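Local coordinates for antifreeze protein (Marinomonas primoryensis, PDB 3P4G) that binds ice as a hyperactive, calcium-dependent bacterial antifreeze protein folded into a right-handed, calcium-binding beta-helix, at residues L202-D207 with I221-K226; S24-I29 with A41-V46. All coordinates share one frame; numbering follows the deposited sequence.

Interaction 1: residues L202-D207 with I221-K226; sequences LLVSGD and IIIAGK
Ala224 N donates to Val204 O at 2.7 Å, the shortest of three strong backbone bonds that join strand 201-204 to strand 220-223. In the same series Ile222 uses both polar backbone atoms: its O accepts Val204 N at 2.8 Å and its N donates to Leu202 O, so Ile222 grips the residues on either side of Leu203, as in any parallel pairing. Beyond the strands a side chain takes over from the backbone. Asp207 OD1 accepts Lys226 N at 2.9 Å, met on its anti side and 29° out of the carboxylate plane. With CG anti to its own carbonyl carbon (chi1 -59°), Asp207 brings that CG to 3.8 Å from Lys226 N. Asp207 N is in turn bonded to Thr186 OG1, on the preceding side. An alanine here would probably leave Lys226 N without this acceptor and the second turn less firmly tied to the first. Between the two regions Gly225 N makes a weak bond to Gly206 O; Gly225, lacking a side chain, lets Gly206 O and Asp207 OD1 come close.

Around this polar spine the packing divides by face. On the inner one Val204 and Ile223 lie side by side, CG2 against CD1 at 3.6 Å, while Leu202 and Ile221 share Val212 of the opposing strand 211-213. On the outer face Leu203 CD1 rests on Ile222 CG2 at 3.7 Å, the two side chains crossing obliquely. At the turn, Ala224 CB sits 3.4 Å from Ser205 O. Successive coils of the beta-helix are thus joined by backbone bonds over a greasy interior, and a carboxylate extends the bonding where the strands stop.

Interaction 2: residues S24-I29 with A41-V46; sequences SFDHYI and AVTGNV
Thr43 holds OG1 between its backbone N and carbonyl carbon (chi1 56°), while Asp26 sets CG anti to its backbone N (chi1 -179°), and the two side chains meet at about a right angle. The Thr43 hydroxyl then donates to Asp26 OD1 over 3.1 Å, arriving from above the carboxylate plane. Tyr28 also has CG anti to its N; its side chain lies beside that of Val46, pointing the same way, CD2 to CG1 at 3.8 Å, with CB resting on Val42 CG1. Its other flank serves Phe25 in an edge-to-face approach: Tyr28 CD1 stands over the centre of one face of the Phe25 ring, 3.7 Å above the plane.

The backbones follow the same path for a short way. Phe25 N bonds to Ala41 O at 2.8 Å and Thr43 N to Phe25 O at 2.9 Å, after which Gly44 N reaches Asp26 O from above the carbonyl plane. The register then slips by one residue, so that Tyr28 pairs with Val46 in a single backbone bridge and Tyr28 N donates to Asn45 O at 2.8 Å. This is the coil-to-coil pairing that begins the right-handed beta-helix.

The phenol OH of Tyr28 bonds to Thr49 O, and Asn45 OD1 takes Asn64 N from the following coil. Strand 24-25 is the outermost at this end of its row; strand 39-42 comes next, and strand 58-61 beyond it places Ile61 against Val42 and Val46.

Overall arrangement
Both contacts join neighbouring coils of one beta-helix through the same row of parallel strands, and each runs from a strand into the turn after it. Interaction 1 belongs to the body of the solenoid, its centre about 12 Å from the centre of the chain; it keeps the regular parallel pairing, with aliphatic side chains inside, and adds a carboxylate bond to a backbone N. Interaction 2 lies at the N-terminal end, its centre about 33 Å from the chain centre, where pairing is shorter, the register shifts, and the rings of Phe25 and Tyr28 pack against each other and against Val42 and Val46. Its acid bonds a side-chain hydroxyl instead, and more of its touching residues are exposed.

Interaction 1: residues L202-D207 with I221-K226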
ATOM      1  N   LEU A 202      -8.392  -1.157   1.247  1.00  7.21           N
ATOM      2  CA  LEU A 202      -7.588   0.072   1.271  1.00  6.74           C
ATOM      3  C   LEU A 202      -8.275   1.180   2.096  1.00  6.53           C
ATOM      4  O   LEU A 202      -9.468   1.471   1.925  1.00  7.06           O
ATOM      5  CB  LEU A 202      -7.348   0.548  -0.176  1.00  6.90           C
ATOM      6  CG  LEU A 202      -6.732   1.953  -0.278  1.00  9.51           C
ATOM      7  CD1 LEU A 202      -5.332   2.073   0.404  1.00  7.49           C
ATOM      8  CD2 LEU A 202      -6.641   2.406  -1.731  1.00 10.51           C
ATOM      9  N   LEU A 203      -7.483   1.855   2.920  1.00  6.58           N
ATOM     10  CA  LEU A 203      -7.919   3.071   3.572  1.00  7.61           C
ATOM     11  C   LEU A 203      -6.891   4.139   3.280  1.00  7.67           C
ATOM     12  O   LEU A 203      -5.700   3.939   3.539  1.00  9.57           O
ATOM     13  CB  LEU A 203      -7.970   2.864   5.093  1.00  7.53           C
ATOM     14  CG  LEU A 203      -8.163   4.155   5.919  1.00  8.17           C
ATOM     15  CD1 LEU A 203      -9.475   4.881   5.546  1.00  8.18           C
ATOM     16  CD2 LEU A 203      -8.141   3.885   7.443  1.00 11.48           C
ATOM     17  N   VAL A 204      -7.342   5.250   2.697  1.00  7.45           N
ATOM     18  CA  VAL A 204      -6.480   6.450   2.486  1.00  5.73           C
ATOM     19  C   VAL A 204      -6.996   7.505   3.440  1.00  7.67           C
ATOM     20  O   VAL A 204      -8.148   7.980   3.298  1.00  8.03           O
ATOM     21  CB  VAL A 204      -6.561   6.930   1.050  1.00  6.14           C
ATOM     22  CG1 VAL A 204      -5.731   8.218   0.865  1.00  6.93           C
ATOM     23  CG2 VAL A 204      -6.000   5.857   0.129  1.00  7.81           C
ATOM     24  N   SER A 205      -6.169   7.902   4.418  1.00  8.16           N
ATOM     25  CA  SER A 205      -6.617   8.890   5.385  1.00  9.39           C
ATOM     26  C   SER A 205      -6.519  10.355   4.887  1.00  9.24           C
ATOM     27  O   SER A 205      -7.206  11.238   5.418  1.00 10.38           O
ATOM     28  CB  SER A 205      -5.936   8.689   6.750  1.00 11.52           C
ATOM     29  OG  SER A 205      -6.413   7.470   7.337  1.00 12.01           O
ATOM     30  N   GLY A 206      -5.685  10.594   3.871  1.00  9.03           N
ATOM     31  CA  GLY A 206      -5.550  11.898   3.235  1.00  8.96           C
ATOM     32  C   GLY A 206      -6.327  11.870   1.917  1.00  9.88           C
ATOM     33  O   GLY A 206      -7.374  11.201   1.811  1.00  8.39           O
ATOM     34  N   ASP A 207      -5.807  12.586   0.919  1.00  8.93           N
ATOM     35  CA  ASP A 207      -6.524  12.802  -0.325  1.00  9.79           C
ATOM     36  C   ASP A 207      -6.050  11.786  -1.359  1.00  8.94           C
ATOM     37  O   ASP A 207      -5.006  11.161  -1.156  1.00  9.13           O
ATOM     38  CB  ASP A 207      -6.170  14.189  -0.848  1.00  9.09           C
ATOM     39  CG  ASP A 207      -6.534  15.284   0.141  1.00 13.67           C
ATOM     40  OD1 ASP A 207      -7.574  15.158   0.805  1.00 16.69           O
ATOM     41  OD2 ASP A 207      -5.753  16.236   0.277  1.00 15.58           O
ATOM     42  N   ILE A 221     -12.659  -0.026  -0.592  1.00  5.18           N
ATOM     43  CA  ILE A 221     -11.782   1.171  -0.713  1.00  5.55           C
ATOM     44  C   ILE A 221     -12.424   2.316   0.007  1.00  6.06           C
ATOM     45  O   ILE A 221     -13.582   2.684  -0.324  1.00  8.06           O
ATOM     46  CB  ILE A 221     -11.632   1.491  -2.204  1.00  4.85           C
ATOM     47  CG1 ILE A 221     -10.768   0.399  -2.881  1.00  5.93           C
ATOM     48  CG2 ILE A 221     -10.990   2.888  -2.414  1.00  5.38           C
ATOM     49  CD1 ILE A 221     -11.015   0.367  -4.414  1.00  8.54           C
ATOM     50  N   ILE A 222     -11.680   2.934   0.928  1.00  5.89           N
ATOM     51  CA  ILE A 222     -12.163   4.075   1.680  1.00  7.25           C
ATOM     52  C   ILE A 222     -11.156   5.233   1.526  1.00  7.30           C
ATOM     53  O   ILE A 222      -9.946   5.071   1.825  1.00  8.82           O
ATOM     54  CB  ILE A 222     -12.282   3.762   3.147  1.00  7.76           C
ATOM     55  CG1 ILE A 222     -13.300   2.622   3.374  1.00  7.92           C
ATOM     56  CG2 ILE A 222     -12.765   5.023   3.930  1.00  8.41           C
ATOM     57  CD1 ILE A 222     -13.296   2.014   4.810  1.00 14.07           C
ATOM     58  N   ILE A 223     -11.661   6.373   1.072  1.00  5.88           N
ATOM     59  CA  ILE A 223     -10.853   7.616   0.953  1.00  7.03           C
ATOM     60  C   ILE A 223     -11.442   8.622   1.925  1.00  8.54           C
ATOM     61  O   ILE A 223     -12.598   9.080   1.748  1.00  9.03           O
ATOM     62  CB  ILE A 223     -10.826   8.216  -0.487  1.00  6.64           C
ATOM     63  CG1 ILE A 223     -10.527   7.152  -1.582  1.00  7.54           C
ATOM     64  CG2 ILE A 223      -9.798   9.415  -0.571  1.00  8.14           C
ATOM     65  CD1 ILE A 223      -9.156   6.401  -1.467  1.00  6.97           C
ATOM     66  N   ALA A 224     -10.684   8.987   2.962  1.00  8.81           N
ATOM     67  CA  ALA A 224     -11.186   9.991   3.961  1.00 10.68           C
ATOM     68  C   ALA A 224     -11.183  11.426   3.437  1.00 10.46           C
ATOM     69  O   ALA A 224     -12.069  12.196   3.774  1.00 10.66           O
ATOM     70  CB  ALA A 224     -10.363   9.957   5.212  1.00 10.48           C
ATOM     71  N   GLY A 225     -10.198  11.739   2.599  1.00  9.87           N
ATOM     72  CA  GLY A 225      -9.976  13.087   2.089  1.00 10.21           C
ATOM     73  C   GLY A 225     -10.652  13.251   0.744  1.00 10.99           C
ATOM     74  O   GLY A 225     -11.604  12.538   0.458  1.00 10.58           O
ATOM     75  N   LYS A 226     -10.179  14.228  -0.034  1.00 11.74           N
ATOM     76  CA  LYS A 226     -10.805  14.603  -1.294  1.00 12.13           C
ATOM     77  C   LYS A 226     -10.286  13.672  -2.348  1.00 12.44           C
ATOM     78  O   LYS A 226      -9.217  13.083  -2.154  1.00 12.75           O
ATOM     79  CB  LYS A 226     -10.417  16.031  -1.683  1.00 12.27           C
ATOM     80  CG  LYS A 226     -10.815  17.047  -0.610  1.00 14.08           C
ATOM     81  CD  LYS A 226     -10.373  18.463  -0.980  1.00 18.40           C
ATOM     82  CE  LYS A 226     -10.805  19.455   0.113  1.00 24.60           C
ATOM     83  NZ  LYS A 226      -9.670  19.583   1.105  1.00 28.23           N
TER

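Interaction 2: residues S24-I29 with A41-V46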
ATOM      1  N   SER A  24      31.696  -8.900  16.876  1.00 21.15           N
ATOM      2  CA  SER A  24      31.550  -7.473  17.145  1.00 21.38           C
ATOM      3  C   SER A  24      32.478  -6.651  16.254  1.00 21.07           C
ATOM      4  O   SER A  24      33.648  -7.005  16.064  1.00 21.94           O
ATOM      5  CB  SER A  24      31.834  -7.160  18.612  1.00 22.86           C
ATOM      6  OG  SER A  24      30.973  -7.882  19.471  1.00 26.19           O
ATOM      7  N   PHE A  25      31.938  -5.569  15.700  1.00 20.55           N
ATOM      8  CA  PHE A  25      32.678  -4.624  14.856  1.00 20.34           C
ATOM      9  C   PHE A  25      32.331  -3.203  15.244  1.00 20.73           C
ATOM     10  O   PHE A  25      31.216  -2.952  15.731  1.00 19.36           O
ATOM     11  CB  PHE A  25      32.266  -4.807  13.402  1.00 19.35           C
ATOM     12  CG  PHE A  25      32.457  -6.199  12.887  1.00 18.34           C
ATOM     13  CD1 PHE A  25      33.673  -6.585  12.324  1.00 21.14           C
ATOM     14  CD2 PHE A  25      31.411  -7.135  12.943  1.00 14.72           C
ATOM     15  CE1 PHE A  25      33.858  -7.884  11.817  1.00 19.26           C
ATOM     16  CE2 PHE A  25      31.577  -8.430  12.451  1.00 16.47           C
ATOM     17  CZ  PHE A  25      32.805  -8.818  11.900  1.00 19.80           C
ATOM     18  N   ASP A  26      33.271  -2.274  15.021  1.00 21.19           N
ATOM     19  CA  ASP A  26      32.911  -0.849  15.063  1.00 22.86           C
ATOM     20  C   ASP A  26      32.630  -0.490  13.602  1.00 22.67           C
ATOM     21  O   ASP A  26      31.483  -0.576  13.147  1.00 22.73           O
ATOM     22  CB  ASP A  26      34.005   0.033  15.732  1.00 24.06           C
ATOM     23  CG  ASP A  26      33.616   1.565  15.794  1.00 29.94           C
ATOM     24  OD1 ASP A  26      32.482   1.985  15.406  1.00 32.81           O
ATOM     25  OD2 ASP A  26      34.471   2.366  16.250  1.00 35.33           O
ATOM     26  N   HIS A  27      33.661  -0.140  12.851  1.00 22.65           N
ATOM     27  CA  HIS A  27      33.498   0.094  11.433  1.00 22.53           C
ATOM     28  C   HIS A  27      33.605  -1.271  10.731  1.00 21.79           C
ATOM     29  O   HIS A  27      34.660  -1.912  10.746  1.00 22.14           O
ATOM     30  CB  HIS A  27      34.567   1.102  10.988  1.00 24.22           C
ATOM     31  CG  HIS A  27      34.514   1.506   9.541  1.00 25.17           C
ATOM     32  ND1 HIS A  27      33.376   1.409   8.760  1.00 26.74           N
ATOM     33  CD2 HIS A  27      35.462   2.082   8.752  1.00 25.51           C
ATOM     34  CE1 HIS A  27      33.630   1.890   7.551  1.00 23.66           C
ATOM     35  NE2 HIS A  27      34.887   2.301   7.519  1.00 28.93           N
ATOM     36  N   TYR A  28      32.498  -1.749  10.153  1.00 20.14           N
ATOM     37  CA  TYR A  28      32.512  -3.021   9.423  1.00 18.58           C
ATOM     38  C   TYR A  28      33.067  -2.875   8.021  1.00 18.65           C
ATOM     39  O   TYR A  28      32.482  -2.194   7.150  1.00 17.24           O
ATOM     40  CB  TYR A  28      31.127  -3.654   9.379  1.00 17.61           C
ATOM     41  CG  TYR A  28      31.084  -4.925   8.567  1.00 20.81           C
ATOM     42  CD1 TYR A  28      31.339  -6.164   9.167  1.00 19.46           C
ATOM     43  CD2 TYR A  28      30.799  -4.890   7.181  1.00 17.29           C
ATOM     44  CE1 TYR A  28      31.295  -7.367   8.402  1.00 19.35           C
ATOM     45  CE2 TYR A  28      30.772  -6.059   6.411  1.00 19.15           C
ATOM     46  CZ  TYR A  28      31.011  -7.300   7.036  1.00 17.24           C
ATOM     47  OH  TYR A  28      30.975  -8.473   6.307  1.00 17.57           O
ATOM     48  N   ILE A  29      34.192  -3.554   7.785  1.00 17.95           N
ATOM     49  CA  ILE A  29      34.848  -3.472   6.493  1.00 18.86           C
ATOM     50  C   ILE A  29      35.035  -4.862   5.857  1.00 19.21           C
ATOM     51  O   ILE A  29      35.851  -5.050   4.961  1.00 19.76           O
ATOM     52  CB  ILE A  29      36.150  -2.694   6.585  1.00 20.30           C
ATOM     53  CG1 ILE A  29      37.117  -3.363   7.588  1.00 20.67           C
ATOM     54  CG2 ILE A  29      35.861  -1.249   7.036  1.00 20.90           C
ATOM     55  CD1 ILE A  29      38.583  -2.859   7.465  1.00 24.87           C
ATOM     56  N   ALA A  41      27.198  -7.694  15.689  1.00 15.68           N
ATOM     57  CA  ALA A  41      26.947  -6.388  16.268  1.00 16.71           C
ATOM     58  C   ALA A  41      27.917  -5.412  15.651  1.00 16.93           C
ATOM     59  O   ALA A  41      29.140  -5.582  15.814  1.00 19.03           O
ATOM     60  CB  ALA A  41      27.180  -6.436  17.822  1.00 18.02           C
ATOM     61  N   VAL A  42      27.399  -4.418  14.947  1.00 15.94           N
ATOM     62  CA  VAL A  42      28.212  -3.354  14.318  1.00 15.24           C
ATOM     63  C   VAL A  42      27.843  -1.996  14.959  1.00 16.08           C
ATOM     64  O   VAL A  42      26.717  -1.516  14.828  1.00 14.23           O
ATOM     65  CB  VAL A  42      27.988  -3.311  12.761  1.00 16.16           C
ATOM     66  CG1 VAL A  42      28.841  -2.195  12.113  1.00 14.72           C
ATOM     67  CG2 VAL A  42      28.270  -4.698  12.134  1.00 13.15           C
ATOM     68  N   THR A  43      28.775  -1.376  15.689  1.00 17.96           N
ATOM     69  CA  THR A  43      28.463  -0.097  16.347  1.00 18.48           C
ATOM     70  C   THR A  43      28.589   1.077  15.362  1.00 18.71           C
ATOM     71  O   THR A  43      28.036   2.150  15.617  1.00 19.40           O
ATOM     72  CB  THR A  43      29.375   0.203  17.569  1.00 19.39           C
ATOM     73  OG1 THR A  43      30.726   0.168  17.143  1.00 20.66           O
ATOM     74  CG2 THR A  43      29.198  -0.825  18.667  1.00 21.86           C
ATOM     75  N   GLY A  44      29.304   0.886  14.250  1.00 17.56           N
ATOM     76  CA  GLY A  44      29.447   1.928  13.230  1.00 18.14           C
ATOM     77  C   GLY A  44      28.776   1.594  11.906  1.00 18.39           C
ATOM     78  O   GLY A  44      27.705   0.984  11.880  1.00 17.34           O
ATOM     79  N   ASN A  45      29.416   1.947  10.800  1.00 18.24           N
ATOM     80  CA  ASN A  45      28.811   1.718   9.479  1.00 16.65           C
ATOM     81  C   ASN A  45      29.217   0.347   8.878  1.00 16.83           C
ATOM     82  O   ASN A  45      30.255  -0.266   9.268  1.00 16.83           O
ATOM     83  CB  ASN A  45      29.148   2.880   8.546  1.00 17.09           C
ATOM     84  CG  ASN A  45      28.651   4.238   9.084  1.00 17.51           C
ATOM     85  OD1 ASN A  45      27.490   4.377   9.448  1.00 15.93           O
ATOM     86  ND2 ASN A  45      29.535   5.238   9.123  1.00 19.63           N
ATOM     87  N   VAL A  46      28.373  -0.133   7.963  1.00 15.51           N
ATOM     88  CA  VAL A  46      28.693  -1.262   7.109  1.00 14.69           C
ATOM     89  C   VAL A  46      29.236  -0.761   5.759  1.00 14.70           C
ATOM     90  O   VAL A  46      28.502  -0.188   4.963  1.00 14.11           O
ATOM     91  CB  VAL A  46      27.464  -2.195   6.946  1.00 13.94           C
ATOM     92  CG1 VAL A  46      27.661  -3.246   5.828  1.00 15.64           C
ATOM     93  CG2 VAL A  46      27.142  -2.868   8.282  1.00 14.36           C
TER